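Local coordinates for protein amidase, hydantoinase/carbamoylase family (Burkholderia vietnamiensis, PDB 5I4M) that probably hydrolyses N-carbamoyl-L-amino acids, as a dizinc enzyme of the M20 peptidase family, at residues D268-I273 with G281-G286. Residues are numbered along the deposited sequence; the frame is centred on the assembly and turned at random.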
loop_
_atom_site.group_PDB
_atom_site.type_symbol
_atom_site.label_atom_id
_atom_site.label_comp_id
_atom_site.label_asym_id
_atom_site.label_seq_id
_atom_site.Cartn_x
_atom_site.Cartn_y
_atom_site.Cartn_z
ATOM N N ASP A 268 -9.936 -13.366 -0.040
ATOM C CA ASP A 268 -10.274 -14.744 -0.386
ATOM C C ASP A 268 -11.783 -14.930 -0.488
ATOM O O ASP A 268 -12.273 -15.595 -1.410
ATOM C CB ASP A 268 -9.676 -15.688 0.661
ATOM C CG ASP A 268 -9.268 -17.035 0.090
ATOM O OD1 ASP A 268 -9.164 -17.170 -1.146
ATOM O OD2 ASP A 268 -9.025 -17.958 0.895
ATOM N N LEU A 269 -12.534 -14.340 0.443
ATOM C CA LEU A 269 -13.991 -14.418 0.390
ATOM C C LEU A 269 -14.541 -13.776 -0.881
ATOM O O LEU A 269 -15.450 -14.320 -1.520
ATOM C CB LEU A 269 -14.589 -13.745 1.627
ATOM C CG LEU A 269 -16.102 -13.507 1.605
ATOM C CD1 LEU A 269 -16.838 -14.822 1.653
ATOM C CD2 LEU A 269 -16.515 -12.598 2.757
ATOM N N VAL A 270 -14.013 -12.611 -1.252
ATOM C CA VAL A 270 -14.472 -11.927 -2.461
ATOM C C VAL A 270 -14.283 -12.817 -3.679
ATOM O O VAL A 270 -15.179 -12.946 -4.523
ATOM C CB VAL A 270 -13.738 -10.585 -2.618
ATOM C CG1 VAL A 270 -13.841 -10.051 -4.056
ATOM C CG2 VAL A 270 -14.286 -9.583 -1.623
ATOM N N ASN A 271 -13.112 -13.450 -3.785
ATOM C CA ASN A 271 -12.874 -14.378 -4.886
ATOM C C ASN A 271 -13.863 -15.532 -4.836
ATOM O O ASN A 271 -14.460 -15.903 -5.855
ATOM C CB ASN A 271 -11.435 -14.888 -4.831
ATOM C CG ASN A 271 -11.102 -15.833 -5.974
ATOM O OD1 ASN A 271 -10.844 -15.403 -7.106
ATOM N ND2 ASN A 271 -11.090 -17.120 -5.683
ATOM N N ARG A 272 -14.080 -16.090 -3.643
ATOM C CA ARG A 272 -15.031 -17.188 -3.516
ATOM C C ARG A 272 -16.419 -16.766 -3.986
ATOM O O ARG A 272 -17.104 -17.515 -4.696
ATOM C CB ARG A 272 -15.071 -17.657 -2.062
ATOM C CG ARG A 272 -15.882 -18.897 -1.822
ATOM C CD ARG A 272 -15.127 -20.102 -2.317
ATOM N NE ARG A 272 -15.591 -20.558 -3.622
ATOM C CZ ARG A 272 -14.840 -21.250 -4.472
ATOM N NH1 ARG A 272 -15.342 -21.638 -5.636
ATOM N NH2 ARG A 272 -13.579 -21.538 -4.164
ATOM N N ILE A 273 -16.848 -15.563 -3.604
ATOM C CA ILE A 273 -18.164 -15.079 -4.020
ATOM C C ILE A 273 -18.228 -14.946 -5.537
ATOM O O ILE A 273 -19.226 -15.317 -6.166
ATOM C CB ILE A 273 -18.487 -13.758 -3.301
ATOM C CG1 ILE A 273 -18.750 -14.053 -1.824
ATOM C CG2 ILE A 273 -19.669 -13.039 -3.972
ATOM C CD1 ILE A 273 -18.939 -12.823 -0.950
ATOM N N GLY A 281 -20.376 -14.150 -12.763
ATOM C CA GLY A 281 -19.959 -13.311 -11.652
ATOM C C GLY A 281 -18.524 -12.835 -11.814
ATOM O O GLY A 281 -17.655 -13.568 -12.291
ATOM N N CYS A 282 -18.291 -11.575 -11.442
ATOM C CA CYS A 282 -16.969 -10.960 -11.406
ATOM C C CYS A 282 -16.751 -10.385 -10.018
ATOM O O CYS A 282 -17.626 -9.685 -9.500
ATOM C CB CYS A 282 -16.825 -9.834 -12.444
ATOM S SG CYS A 282 -17.327 -10.254 -14.128
ATOM N N ALA A 283 -15.577 -10.644 -9.429
ATOM C CA ALA A 283 -15.303 -10.167 -8.074
ATOM C C ALA A 283 -13.809 -9.981 -7.893
ATOM O O ALA A 283 -13.036 -10.900 -8.180
ATOM C CB ALA A 283 -15.839 -11.137 -7.014
ATOM N N THR A 284 -13.420 -8.809 -7.380
ATOM C CA THR A 284 -12.019 -8.409 -7.312
ATOM C C THR A 284 -11.790 -7.490 -6.122
ATOM O O THR A 284 -12.618 -6.629 -5.829
ATOM C CB THR A 284 -11.584 -7.648 -8.577
ATOM O OG1 THR A 284 -12.207 -8.224 -9.730
ATOM C CG2 THR A 284 -10.048 -7.682 -8.740
ATOM N N VAL A 285 -10.653 -7.665 -5.453
ATOM C CA VAL A 285 -10.095 -6.647 -4.562
ATOM C C VAL A 285 -8.873 -6.083 -5.276
ATOM O O VAL A 285 -7.866 -6.782 -5.437
ATOM C CB VAL A 285 -9.723 -7.216 -3.185
ATOM C CG1 VAL A 285 -9.001 -6.159 -2.350
ATOM C CG2 VAL A 285 -10.980 -7.679 -2.459
ATOM N N GLY A 286 -8.957 -4.831 -5.713
ATOM C CA GLY A 286 -7.893 -4.261 -6.517
ATOM C C GLY A 286 -7.026 -3.262 -5.783
ATOM O O GLY A 286 -5.907 -2.973 -6.210
HETATM O O HOH W 1 -11.100 -12.307 -7.017
#
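The CG1 methyl of V270 sits over one face of the A283-T284 peptide group, 3.6 Å from T284 N. The T284 side chain leaves from the other face, and its OG1 accepts a hydrogen bond from R256 of the second subunit. At the carbonyl end of the same peptide group a water donates to A283 O (2.7 Å), reaching it from somewhat above the plane, on the helix side. This is helix-on-sheet packing in the M20 dimerisation region: helix 259-276 lies against strand 282-291, which pairs antiparallel with strand 297-310.

The two branches of V270 divide their contacts, CG1 to A283 and the T284 nitrogen, CG2 to V285. With CG1 anti to the backbone N (chi1 162°), that branch is carried over the peptide face and also meets A283 CB at 3.7 Å. CG2 instead turns to V285, where its contact with V285 CG2 is 3.9 Å; the two valines cross at about a right angle. V306 of strand 297-310 and L323 of helix 313-334 also pack against this buried valine.

No direct hydrogen bond passes between 268-273 and 281-286. The same water makes a polar link, donating also to N271 OD1 at 3.1 Å, and so bridges a helix side chain to the strand backbone. The closest direct approach between the two segments is A283 CB to the carbonyl oxygen V270 O, 3.1 Å.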